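Local coordinates for protein (soluble lytic transglycosylase SLT70) (Escherichia coli, PDB 1QSA) that cleaves the beta-1,4-glycosidic bonds between N-acetylmuramic acid and N-acetylglucosamine in peptidoglycan, forming a 1,6-anhydro bond in the muramic acid, at residues I570-F575 with T607-T612; N544-S549 with A574-I579; G350-V355 with Y587-L592; Y598-F601 with K605-L608. All coordinates share one frame; numbering follows the deposited sequence.

How the contacts relate
From the N terminus, contact 3 opens first, at helix 351-359, and closes only when the chain reaches helix 582-601 more than 230 residues later. Contact 2 falls wholly within that span, pairing helix 545-554 with helix 572-578. Contact 1 starts on the stretch where contact 2 ends and runs past contact 3 to the loop before helix 611-615, so it crosses contact 3. Contact 4 is a short local closure at the end of helix 582-601 and finishes on the same stretch as contact 1. Glu-577 joins contacts 2 and 3 by a salt bridge to Lys-589, and Leu-608 from the returning loop packs against Met-354, Val-355 and Leu-592.

Contact 1: I570-F575 with T607-T612; sequences IDAVAF and TLMSAT
Met-609 reaches Ala-572 because its CG stands anti to its own carbonyl carbon (chi1 -60°) and the chain then runs extended through chi2 and chi3. This shape carries the thioether across a wide backbone gap: the CA atoms of Ala-572 and Met-609 are 9.0 Å apart. The sulfur SD of Met-609 lies 3.6 Å from Ala-572 CB, and Met-609 CE is 3.9 Å from the same methyl. CE also comes within 4.4 Å of Val-573 CG2, a looser touch. The 94 Å² buried between the segments belongs to these three residues, with Ile-546 of helix 545-554 packing against both Ala-572 and Met-609.

Each segment also starts a helix. Asp-571 is the N-cap of helix 572-578: its OD1 takes the amide proton of Ala-574 N at 2.8 Å and 164°. Ser-610 occupies the same position before helix 611-615, where its side chain caps a backbone N and its own N binds Glu-613 OE1, consistent with a capping box.

No hydrogen bond crosses between the segments. The start of helix 572-578 and the loop before helix 611-615 are joined by apolar contacts of one thioether with Ala-572 and, more loosely, Val-573, so the link is van der Waals packing.

Contact 2: N544-S549 with A574-I579; sequences NRIFSS and AFVESI
The amide nitrogens of Ile-546 and Phe-547, the two residues that lean on helix 572-578, share one acceptor, Asn-544 OD1. Phe-547 N makes the sounder bond to Asn-544 OD1, at 3.1 Å, and that from Ile-546 N is bent and weak. This N-cap starts helix 545-554, part of the Slt-type domain, just ahead of the two residues that make the contact, while Asn-544 ND2 is held by Tyr-618 OH.

The central contact is a T-shaped pair. Phe-547 presents its edge to one face of Phe-575, with ring centroids 5.5 Å apart and planes at 83°. Phe-547 CE1 comes 3.9 Å from Phe-575 CE2, over the rim of the ring and not its centre. Phe-575 meets this edge because its CG stands anti to the backbone N (chi1 -175°). At the edge of the same ring sits Ile-546 CG2, 3.8 Å from Phe-575 CD2. The other branch of Ile-546 ends at CD1, 3.8 Å from Val-576 CG2. With a serine at Phe-575, the edge of Phe-547 would probably lose the ring face it rests on and Ile-546 CG2 would border a gap.

The two helix segments run nearly parallel, at 21° and 11.2 Å between axes. Leu-563 of helix 556-566 touches both phenylalanines, and helix 582-601 packs against Ile-546 through Leu-592 and against Val-576 through Lys-589.

Contact 3: G350-V355 with Y587-L592; sequences GFYPMV and YVKNVL
Phe-351 and Lys-589 cross at about a right angle, the lysine chain passing over one face of the ring. Lys-589 CG lies 3.9 Å from the centroid of Phe-351 and 14° off its normal, which is a CH-pi contact. The opposite face is taken by Val-355 CG2, one helical turn on, 3.6 Å above the plane of the Phe-351 ring. Leu-592 points the same way as Phe-351 alongside it and puts CD1 at the ring edge, 3.7 Å from Phe-351 CE1.

Beyond CG, Lys-589 stays extended and ends at the edge of Tyr-352, with NZ 3.9 Å from Tyr-352 CE2. The ammonium is therefore not over that ring. It makes a salt bridge to Glu-577 OE1, the oxygen that Tyr-352 OH also binds. Tyr-587, on the same helix as Lys-589, hydrogen-bonds Glu-478, the predicted active-site residue.

An alanine replacing Phe-351 is likely to leave the methylenes of Lys-589 and the CD1 of Leu-592 facing a gap between helices that cross here at 62°.

The contact itself divides by chemistry: the hydrocarbon part of Lys-589 packs on an aromatic face, while its charge and the Tyr-352 hydroxyl converge on Glu-577 OE1.

Contact 4: Y598-F601 with K605-L608; sequences YRYF and KPTL
Arg-599 reaches back from the last turn of helix 582-601 to the loop that follows it, and its atoms approach Lys-605 and Pro-606 in order. CB is 4.4 Å from Pro-606 CA. CD approaches the Lys-605 carbonyl, 4.1 Å from its O. A bend at chi3 (55°) then turns the guanidinium so that its edge faces that oxygen. NE donates to Lys-605 O at 2.9 Å, and NH2 does so at 2.8 Å to the same Lys-605 O, with N-H...O angles of 139° and 141°. CZ, between the two donors, is 3.2 Å from Lys-605 O, which stays close to the guanidinium plane.

Beside this grip, Tyr-600 CB rests on Pro-606 CB at 4.3 Å, and Pro-606 CG lies at the edge of the tyrosine ring. Lys-605 NZ pairs with Glu-363 in a salt bridge. A glycerol, probably from the crystallisation liquor, sits beside Arg-599.

The side-on grip puts two donors on one backbone oxygen, each bond well short of straight. Shared binding of this kind should fix the rotation of the guanidinium, and its positive charge would probably polarise the Lys-605 carbonyl. The end of helix 582-601 and the loop leading on to helix 611-615 are thus tied, at the protein surface, by a charged side chain bound to a main-chain acceptor.

Contact 1: I570-F575 with T607-T612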
loop_
_atom_site.group_PDB
_atom_site.type_symbol
_atom_site.label_atom_id
_atom_site.label_comp_id
_atom_site.label_asym_id
_atom_site.label_seq_id
_atom_site.Cartn_x
_atom_site.Cartn_y
_atom_site.Cartn_z
ATOM N N ILE A 570 -3.290 8.453 -29.916
ATOM C CA ILE A 570 -3.602 7.080 -29.479
ATOM C C ILE A 570 -5.039 6.805 -29.038
ATOM O O ILE A 570 -5.862 7.720 -28.963
ATOM C CB ILE A 570 -2.618 6.646 -28.356
ATOM C CG1 ILE A 570 -2.951 7.371 -27.043
ATOM C CG2 ILE A 570 -1.173 6.979 -28.776
ATOM C CD1 ILE A 570 -1.910 7.171 -25.936
ATOM N N ASP A 571 -5.349 5.535 -28.770
ATOM C CA ASP A 571 -6.694 5.193 -28.335
ATOM C C ASP A 571 -6.829 5.131 -26.808
ATOM O O ASP A 571 -5.851 5.322 -26.080
ATOM C CB ASP A 571 -7.240 3.931 -29.048
ATOM C CG ASP A 571 -6.576 2.621 -28.604
ATOM O OD1 ASP A 571 -5.979 2.533 -27.521
ATOM O OD2 ASP A 571 -6.702 1.633 -29.354
ATOM N N ALA A 572 -8.056 4.916 -26.339
ATOM C CA ALA A 572 -8.359 4.875 -24.905
ATOM C C ALA A 572 -7.545 3.864 -24.102
ATOM O O ALA A 572 -7.030 4.182 -23.017
ATOM C CB ALA A 572 -9.843 4.610 -24.704
ATOM N N VAL A 573 -7.402 2.657 -24.642
ATOM C CA VAL A 573 -6.674 1.592 -23.953
ATOM C C VAL A 573 -5.185 1.910 -23.913
ATOM O O VAL A 573 -4.542 1.706 -22.899
ATOM C CB VAL A 573 -6.898 0.214 -24.640
ATOM C CG1 VAL A 573 -6.377 -0.915 -23.756
ATOM C CG2 VAL A 573 -8.387 0.006 -24.959
ATOM N N ALA A 574 -4.650 2.435 -25.020
ATOM C CA ALA A 574 -3.233 2.799 -25.087
ATOM C C ALA A 574 -2.943 3.943 -24.104
ATOM O O ALA A 574 -1.895 3.957 -23.447
ATOM C CB ALA A 574 -2.852 3.205 -26.513
ATOM N N PHE A 575 -3.878 4.880 -23.970
ATOM C CA PHE A 575 -3.677 5.978 -23.019
ATOM C C PHE A 575 -3.615 5.431 -21.572
ATOM O O PHE A 575 -2.720 5.779 -20.818
ATOM C CB PHE A 575 -4.760 7.044 -23.145
ATOM C CG PHE A 575 -4.518 8.233 -22.268
ATOM C CD1 PHE A 575 -3.679 9.267 -22.684
ATOM C CD2 PHE A 575 -5.058 8.284 -20.987
ATOM C CE1 PHE A 575 -3.382 10.330 -21.817
ATOM C CE2 PHE A 575 -4.770 9.334 -20.118
ATOM C CZ PHE A 575 -3.927 10.356 -20.542
ATOM N N THR A 607 -20.895 -2.328 -19.850
ATOM C CA THR A 607 -19.907 -2.079 -20.907
ATOM C C THR A 607 -18.772 -1.263 -20.279
ATOM O O THR A 607 -19.026 -0.317 -19.546
ATOM C CB THR A 607 -20.528 -1.299 -22.082
ATOM O OG1 THR A 607 -21.720 -1.976 -22.518
ATOM C CG2 THR A 607 -19.536 -1.210 -23.261
ATOM N N LEU A 608 -17.529 -1.623 -20.565
ATOM C CA LEU A 608 -16.393 -0.940 -19.943
ATOM C C LEU A 608 -16.293 0.571 -20.119
ATOM O O LEU A 608 -16.006 1.299 -19.159
ATOM C CB LEU A 608 -15.078 -1.593 -20.372
ATOM C CG LEU A 608 -13.854 -1.026 -19.638
ATOM C CD1 LEU A 608 -13.868 -1.470 -18.178
ATOM C CD2 LEU A 608 -12.582 -1.474 -20.338
ATOM N N MET A 609 -16.447 1.028 -21.358
ATOM C CA MET A 609 -16.355 2.452 -21.671
ATOM C C MET A 609 -17.558 2.916 -22.478
ATOM O O MET A 609 -18.192 2.129 -23.194
ATOM C CB MET A 609 -15.083 2.748 -22.494
ATOM C CG MET A 609 -13.777 2.372 -21.796
ATOM S SD MET A 609 -12.346 3.013 -22.675
ATOM C CE MET A 609 -11.030 2.013 -22.024
ATOM N N SER A 610 -17.856 4.206 -22.372
ATOM C CA SER A 610 -18.942 4.806 -23.146
ATOM C C SER A 610 -18.436 4.899 -24.588
ATOM O O SER A 610 -17.229 4.802 -24.839
ATOM C CB SER A 610 -19.262 6.212 -22.622
ATOM O OG SER A 610 -18.226 7.137 -22.923
ATOM N N ALA A 611 -19.344 5.084 -25.537
ATOM C CA ALA A 611 -18.941 5.198 -26.941
ATOM C C ALA A 611 -17.981 6.378 -27.103
ATOM O O ALA A 611 -17.001 6.291 -27.832
ATOM C CB ALA A 611 -20.164 5.413 -27.820
ATOM N N THR A 612 -18.245 7.460 -26.373
ATOM C CA THR A 612 -17.403 8.652 -26.445
ATOM C C THR A 612 -15.997 8.399 -25.895
ATOM O O THR A 612 -14.998 8.758 -26.528
ATOM C CB THR A 612 -18.085 9.844 -25.749
ATOM O OG1 THR A 612 -19.305 10.147 -26.450
ATOM C CG2 THR A 612 -17.187 11.071 -25.777
#

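Contact 2: N544-S549 with A574-I579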
loop_
_atom_site.group_PDB
_atom_site.type_symbol
_atom_site.label_atom_id
_atom_site.label_comp_id
_atom_site.label_asym_id
_atom_site.label_seq_id
_atom_site.Cartn_x
_atom_site.Cartn_y
_atom_site.Cartn_z
ATOM N N ASN A 544 -15.040 12.464 -19.027
ATOM C CA ASN A 544 -14.328 11.241 -19.392
ATOM C C ASN A 544 -13.760 10.618 -18.114
ATOM O O ASN A 544 -12.956 11.241 -17.431
ATOM C CB ASN A 544 -13.216 11.606 -20.384
ATOM C CG ASN A 544 -12.419 10.404 -20.834
ATOM O OD1 ASN A 544 -11.764 9.747 -20.020
ATOM N ND2 ASN A 544 -12.444 10.122 -22.140
ATOM N N ARG A 545 -14.194 9.400 -17.800
ATOM C CA ARG A 545 -13.785 8.718 -16.574
ATOM C C ARG A 545 -12.315 8.327 -16.507
ATOM O O ARG A 545 -11.766 8.157 -15.419
ATOM C CB ARG A 545 -14.697 7.528 -16.285
ATOM C CG ARG A 545 -16.150 7.953 -15.991
ATOM C CD ARG A 545 -17.063 6.727 -15.948
ATOM N NE ARG A 545 -16.838 5.944 -17.163
ATOM C CZ ARG A 545 -16.551 4.646 -17.190
ATOM N NH1 ARG A 545 -16.566 3.919 -16.075
ATOM N NH2 ARG A 545 -16.306 4.056 -18.360
ATOM N N ILE A 546 -11.664 8.189 -17.657
ATOM C CA ILE A 546 -10.240 7.864 -17.625
ATOM C C ILE A 546 -9.512 9.090 -17.068
ATOM O O ILE A 546 -8.704 8.979 -16.143
ATOM C CB ILE A 546 -9.702 7.512 -19.047
ATOM C CG1 ILE A 546 -10.308 6.177 -19.506
ATOM C CG2 ILE A 546 -8.165 7.451 -19.045
ATOM C CD1 ILE A 546 -10.001 5.822 -20.970
ATOM N N PHE A 547 -9.834 10.260 -17.625
ATOM C CA PHE A 547 -9.211 11.512 -17.185
ATOM C C PHE A 547 -9.572 11.894 -15.754
ATOM O O PHE A 547 -8.691 12.258 -14.972
ATOM C CB PHE A 547 -9.577 12.672 -18.122
ATOM C CG PHE A 547 -9.215 12.441 -19.570
ATOM C CD1 PHE A 547 -8.169 11.602 -19.915
ATOM C CD2 PHE A 547 -9.941 13.070 -20.590
ATOM C CE1 PHE A 547 -7.839 11.384 -21.250
ATOM C CE2 PHE A 547 -9.621 12.859 -21.932
ATOM C CZ PHE A 547 -8.567 12.016 -22.262
ATOM N N SER A 548 -10.848 11.780 -15.381
ATOM C CA SER A 548 -11.238 12.159 -14.028
ATOM C C SER A 548 -10.656 11.233 -12.971
ATOM O O SER A 548 -10.288 11.685 -11.892
ATOM C CB SER A 548 -12.763 12.258 -13.874
ATOM O OG SER A 548 -13.386 11.050 -14.254
ATOM N N SER A 549 -10.547 9.943 -13.291
ATOM C CA SER A 549 -9.983 8.995 -12.340
ATOM C C SER A 549 -8.494 9.287 -12.178
ATOM O O SER A 549 -7.986 9.324 -11.073
ATOM C CB SER A 549 -10.214 7.545 -12.794
ATOM O OG SER A 549 -11.612 7.263 -12.870
ATOM N N ALA A 574 -4.650 2.435 -25.020
ATOM C CA ALA A 574 -3.233 2.799 -25.087
ATOM C C ALA A 574 -2.943 3.943 -24.104
ATOM O O ALA A 574 -1.895 3.957 -23.447
ATOM C CB ALA A 574 -2.852 3.205 -26.513
ATOM N N PHE A 575 -3.878 4.880 -23.970
ATOM C CA PHE A 575 -3.677 5.978 -23.019
ATOM C C PHE A 575 -3.615 5.431 -21.572
ATOM O O PHE A 575 -2.720 5.779 -20.818
ATOM C CB PHE A 575 -4.760 7.044 -23.145
ATOM C CG PHE A 575 -4.518 8.233 -22.268
ATOM C CD1 PHE A 575 -3.679 9.267 -22.684
ATOM C CD2 PHE A 575 -5.058 8.284 -20.987
ATOM C CE1 PHE A 575 -3.382 10.330 -21.817
ATOM C CE2 PHE A 575 -4.770 9.334 -20.118
ATOM C CZ PHE A 575 -3.927 10.356 -20.542
ATOM N N VAL A 576 -4.528 4.529 -21.218
ATOM C CA VAL A 576 -4.521 3.947 -19.869
ATOM C C VAL A 576 -3.225 3.166 -19.614
ATOM O O VAL A 576 -2.547 3.372 -18.599
ATOM C CB VAL A 576 -5.722 2.984 -19.671
ATOM C CG1 VAL A 576 -5.581 2.190 -18.340
ATOM C CG2 VAL A 576 -7.022 3.772 -19.661
ATOM N N GLU A 577 -2.851 2.310 -20.563
ATOM C CA GLU A 577 -1.668 1.477 -20.396
ATOM C C GLU A 577 -0.352 2.244 -20.357
ATOM O O GLU A 577 0.604 1.807 -19.710
ATOM C CB GLU A 577 -1.609 0.393 -21.482
ATOM C CG GLU A 577 -0.580 -0.689 -21.165
ATOM C CD GLU A 577 -0.844 -1.349 -19.822
ATOM O OE1 GLU A 577 -1.974 -1.794 -19.591
ATOM O OE2 GLU A 577 0.065 -1.413 -18.980
ATOM N N SER A 578 -0.305 3.384 -21.045
ATOM C CA SER A 578 0.906 4.193 -21.110
ATOM C C SER A 578 1.058 5.234 -19.998
ATOM O O SER A 578 2.069 5.939 -19.940
ATOM C CB SER A 578 1.059 4.849 -22.495
ATOM O OG SER A 578 -0.021 5.715 -22.779
ATOM N N ILE A 579 0.069 5.344 -19.118
ATOM C CA ILE A 579 0.182 6.274 -17.980
ATOM C C ILE A 579 1.508 5.887 -17.293
ATOM O O ILE A 579 1.707 4.741 -16.903
ATOM C CB ILE A 579 -1.007 6.112 -17.024
ATOM C CG1 ILE A 579 -2.245 6.778 -17.653
ATOM C CG2 ILE A 579 -0.677 6.735 -15.660
ATOM C CD1 ILE A 579 -3.568 6.529 -16.897
#

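Contact 3: G350-V355 with Y587-L592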
loop_
_atom_site.group_PDB
_atom_site.type_symbol
_atom_site.label_atom_id
_atom_site.label_comp_id
_atom_site.label_asym_id
_atom_site.label_seq_id
_atom_site.Cartn_x
_atom_site.Cartn_y
_atom_site.Cartn_z
ATOM N N GLY A 350 -11.596 -8.928 -14.778
ATOM C CA GLY A 350 -10.828 -7.697 -14.781
ATOM C C GLY A 350 -10.867 -6.754 -15.962
ATOM O O GLY A 350 -11.629 -6.929 -16.908
ATOM N N PHE A 351 -10.034 -5.726 -15.861
ATOM C CA PHE A 351 -9.935 -4.677 -16.868
ATOM C C PHE A 351 -9.733 -5.171 -18.300
ATOM O O PHE A 351 -10.581 -4.914 -19.150
ATOM C CB PHE A 351 -8.830 -3.690 -16.497
ATOM C CG PHE A 351 -8.645 -2.580 -17.496
ATOM C CD1 PHE A 351 -9.503 -1.485 -17.510
ATOM C CD2 PHE A 351 -7.600 -2.628 -18.420
ATOM C CE1 PHE A 351 -9.312 -0.457 -18.433
ATOM C CE2 PHE A 351 -7.403 -1.612 -19.337
ATOM C CZ PHE A 351 -8.261 -0.521 -19.345
ATOM N N TYR A 352 -8.630 -5.867 -18.566
ATOM C CA TYR A 352 -8.382 -6.340 -19.938
ATOM C C TYR A 352 -9.440 -7.308 -20.468
ATOM O O TYR A 352 -9.791 -7.243 -21.646
ATOM C CB TYR A 352 -6.941 -6.805 -20.130
ATOM C CG TYR A 352 -6.043 -5.645 -20.496
ATOM C CD1 TYR A 352 -6.102 -5.095 -21.772
ATOM C CD2 TYR A 352 -5.161 -5.082 -19.567
ATOM C CE1 TYR A 352 -5.311 -4.016 -22.128
ATOM C CE2 TYR A 352 -4.356 -3.987 -19.910
ATOM C CZ TYR A 352 -4.444 -3.467 -21.203
ATOM O OH TYR A 352 -3.692 -2.401 -21.599
ATOM N N PRO A 353 -9.915 -8.254 -19.634
ATOM C CA PRO A 353 -10.955 -9.151 -20.143
ATOM C C PRO A 353 -12.152 -8.302 -20.610
ATOM O O PRO A 353 -12.783 -8.605 -21.620
ATOM C CB PRO A 353 -11.300 -9.978 -18.902
ATOM C CG PRO A 353 -9.979 -10.181 -18.295
ATOM C CD PRO A 353 -9.301 -8.819 -18.418
ATOM N N MET A 354 -12.450 -7.211 -19.892
ATOM C CA MET A 354 -13.560 -6.331 -20.279
ATOM C C MET A 354 -13.242 -5.510 -21.540
ATOM O O MET A 354 -14.131 -5.234 -22.357
ATOM C CB MET A 354 -13.871 -5.342 -19.143
ATOM C CG MET A 354 -14.408 -5.952 -17.867
ATOM S SD MET A 354 -14.665 -4.664 -16.606
ATOM C CE MET A 354 -15.089 -5.690 -15.204
ATOM N N VAL A 355 -11.981 -5.103 -21.673
ATOM C CA VAL A 355 -11.538 -4.374 -22.852
ATOM C C VAL A 355 -11.722 -5.313 -24.058
ATOM O O VAL A 355 -12.238 -4.906 -25.112
ATOM C CB VAL A 355 -10.038 -3.991 -22.778
ATOM C CG1 VAL A 355 -9.556 -3.526 -24.145
ATOM C CG2 VAL A 355 -9.801 -2.869 -21.762
ATOM N N TYR A 587 -4.781 2.314 -10.649
ATOM C CA TYR A 587 -5.970 2.965 -10.087
ATOM C C TYR A 587 -7.059 3.096 -11.165
ATOM O O TYR A 587 -8.224 2.749 -10.938
ATOM C CB TYR A 587 -5.561 4.351 -9.575
ATOM C CG TYR A 587 -6.652 5.161 -8.906
ATOM C CD1 TYR A 587 -7.480 6.003 -9.647
ATOM C CD2 TYR A 587 -6.826 5.115 -7.527
ATOM C CE1 TYR A 587 -8.459 6.787 -9.032
ATOM C CE2 TYR A 587 -7.802 5.897 -6.893
ATOM C CZ TYR A 587 -8.611 6.730 -7.654
ATOM O OH TYR A 587 -9.545 7.535 -7.056
ATOM N N VAL A 588 -6.676 3.597 -12.340
ATOM C CA VAL A 588 -7.621 3.801 -13.436
ATOM C C VAL A 588 -8.229 2.470 -13.884
ATOM O O VAL A 588 -9.442 2.371 -14.056
ATOM C CB VAL A 588 -6.957 4.553 -14.609
ATOM C CG1 VAL A 588 -7.904 4.645 -15.790
ATOM C CG2 VAL A 588 -6.579 5.960 -14.141
ATOM N N LYS A 589 -7.385 1.452 -14.026
ATOM C CA LYS A 589 -7.855 0.123 -14.419
ATOM C C LYS A 589 -8.864 -0.405 -13.401
ATOM O O LYS A 589 -9.936 -0.885 -13.769
ATOM C CB LYS A 589 -6.675 -0.840 -14.539
ATOM C CG LYS A 589 -5.776 -0.541 -15.733
ATOM C CD LYS A 589 -4.619 -1.507 -15.786
ATOM C CE LYS A 589 -3.741 -1.250 -17.006
ATOM N NZ LYS A 589 -2.534 -2.161 -16.976
ATOM N N ASN A 590 -8.525 -0.302 -12.123
ATOM C CA ASN A 590 -9.433 -0.762 -11.076
ATOM C C ASN A 590 -10.762 -0.005 -11.098
ATOM O O ASN A 590 -11.826 -0.603 -11.083
ATOM C CB ASN A 590 -8.804 -0.576 -9.688
ATOM C CG ASN A 590 -7.761 -1.624 -9.368
ATOM O OD1 ASN A 590 -7.608 -2.624 -10.086
ATOM N ND2 ASN A 590 -7.052 -1.420 -8.264
ATOM N N VAL A 591 -10.695 1.319 -11.131
ATOM C CA VAL A 591 -11.922 2.110 -11.083
ATOM C C VAL A 591 -12.869 1.815 -12.252
ATOM O O VAL A 591 -14.083 1.698 -12.054
ATOM C CB VAL A 591 -11.605 3.619 -10.938
ATOM C CG1 VAL A 591 -12.881 4.454 -11.088
ATOM C CG2 VAL A 591 -10.945 3.882 -9.568
ATOM N N LEU A 592 -12.314 1.645 -13.454
ATOM C CA LEU A 592 -13.132 1.325 -14.622
ATOM C C LEU A 592 -13.758 -0.070 -14.472
ATOM O O LEU A 592 -14.952 -0.233 -14.752
ATOM C CB LEU A 592 -12.314 1.420 -15.912
ATOM C CG LEU A 592 -11.812 2.837 -16.239
ATOM C CD1 LEU A 592 -10.905 2.764 -17.464
ATOM C CD2 LEU A 592 -12.946 3.807 -16.458
#

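Contact 4: Y598-F601 with K605-L608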
loop_
_atom_site.group_PDB
_atom_site.type_symbol
_atom_site.label_atom_id
_atom_site.label_comp_id
_atom_site.label_asym_id
_atom_site.label_seq_id
_atom_site.Cartn_x
_atom_site.Cartn_y
_atom_site.Cartn_z
ATOM N N TYR A 598 -20.369 -2.146 -10.484
ATOM C CA TYR A 598 -21.441 -1.379 -9.859
ATOM C C TYR A 598 -22.635 -1.204 -10.771
ATOM O O TYR A 598 -23.783 -1.343 -10.334
ATOM C CB TYR A 598 -20.921 -0.045 -9.298
ATOM C CG TYR A 598 -20.400 -0.233 -7.885
ATOM C CD1 TYR A 598 -21.280 -0.532 -6.847
ATOM C CD2 TYR A 598 -19.034 -0.248 -7.606
ATOM C CE1 TYR A 598 -20.816 -0.859 -5.563
ATOM C CE2 TYR A 598 -18.557 -0.578 -6.314
ATOM C CZ TYR A 598 -19.452 -0.889 -5.310
ATOM O OH TYR A 598 -18.991 -1.308 -4.075
ATOM N N ARG A 599 -22.378 -0.952 -12.051
ATOM C CA ARG A 599 -23.467 -0.813 -13.011
ATOM C C ARG A 599 -24.236 -2.133 -13.058
ATOM O O ARG A 599 -25.463 -2.126 -13.021
ATOM C CB ARG A 599 -22.933 -0.429 -14.399
ATOM C CG ARG A 599 -22.587 1.062 -14.481
ATOM C CD ARG A 599 -21.942 1.441 -15.805
ATOM N NE ARG A 599 -22.779 1.051 -16.942
ATOM C CZ ARG A 599 -23.851 1.722 -17.369
ATOM N NH1 ARG A 599 -24.232 2.853 -16.775
ATOM N NH2 ARG A 599 -24.539 1.265 -18.409
ATOM N N TYR A 600 -23.518 -3.255 -13.049
ATOM C CA TYR A 600 -24.169 -4.556 -13.083
ATOM C C TYR A 600 -25.104 -4.743 -11.888
ATOM O O TYR A 600 -26.273 -5.110 -12.061
ATOM C CB TYR A 600 -23.143 -5.698 -13.128
ATOM C CG TYR A 600 -23.805 -7.056 -13.065
ATOM C CD1 TYR A 600 -24.333 -7.644 -14.211
ATOM C CD2 TYR A 600 -23.960 -7.721 -11.844
ATOM C CE1 TYR A 600 -25.003 -8.863 -14.142
ATOM C CE2 TYR A 600 -24.633 -8.936 -11.768
ATOM C CZ TYR A 600 -25.148 -9.496 -12.918
ATOM O OH TYR A 600 -25.805 -10.702 -12.847
ATOM N N PHE A 601 -24.598 -4.481 -10.682
ATOM C CA PHE A 601 -25.404 -4.644 -9.481
ATOM C C PHE A 601 -26.540 -3.634 -9.354
ATOM O O PHE A 601 -27.472 -3.837 -8.578
ATOM C CB PHE A 601 -24.509 -4.704 -8.238
ATOM C CG PHE A 601 -23.705 -5.968 -8.152
ATOM C CD1 PHE A 601 -24.343 -7.211 -8.071
ATOM C CD2 PHE A 601 -22.315 -5.934 -8.196
ATOM C CE1 PHE A 601 -23.608 -8.401 -8.043
ATOM C CE2 PHE A 601 -21.569 -7.117 -8.168
ATOM C CZ PHE A 601 -22.216 -8.357 -8.094
ATOM N N LYS A 605 -26.203 -2.127 -17.962
ATOM C CA LYS A 605 -25.257 -2.847 -18.812
ATOM C C LYS A 605 -23.830 -2.467 -18.419
ATOM O O LYS A 605 -23.444 -1.299 -18.482
ATOM C CB LYS A 605 -25.530 -2.498 -20.276
ATOM C CG LYS A 605 -24.764 -3.329 -21.293
ATOM C CD LYS A 605 -25.301 -3.064 -22.701
ATOM C CE LYS A 605 -24.425 -3.702 -23.776
ATOM N NZ LYS A 605 -24.221 -5.171 -23.585
ATOM N N PRO A 606 -23.008 -3.459 -18.058
ATOM C CA PRO A 606 -21.630 -3.164 -17.654
ATOM C C PRO A 606 -20.553 -2.961 -18.728
ATOM O O PRO A 606 -19.405 -3.327 -18.508
ATOM C CB PRO A 606 -21.302 -4.324 -16.718
ATOM C CG PRO A 606 -22.037 -5.474 -17.324
ATOM C CD PRO A 606 -23.330 -4.889 -17.874
ATOM N N THR A 607 -20.895 -2.328 -19.850
ATOM C CA THR A 607 -19.907 -2.079 -20.907
ATOM C C THR A 607 -18.772 -1.263 -20.279
ATOM O O THR A 607 -19.026 -0.317 -19.546
ATOM C CB THR A 607 -20.528 -1.299 -22.082
ATOM O OG1 THR A 607 -21.720 -1.976 -22.518
ATOM C CG2 THR A 607 -19.536 -1.210 -23.261
ATOM N N LEU A 608 -17.529 -1.623 -20.565
ATOM C CA LEU A 608 -16.393 -0.940 -19.943
ATOM C C LEU A 608 -16.293 0.571 -20.119
ATOM O O LEU A 608 -16.006 1.299 -19.159
ATOM C CB LEU A 608 -15.078 -1.593 -20.372
ATOM C CG LEU A 608 -13.854 -1.026 -19.638
ATOM C CD1 LEU A 608 -13.868 -1.470 -18.178
ATOM C CD2 LEU A 608 -12.582 -1.474 -20.338
#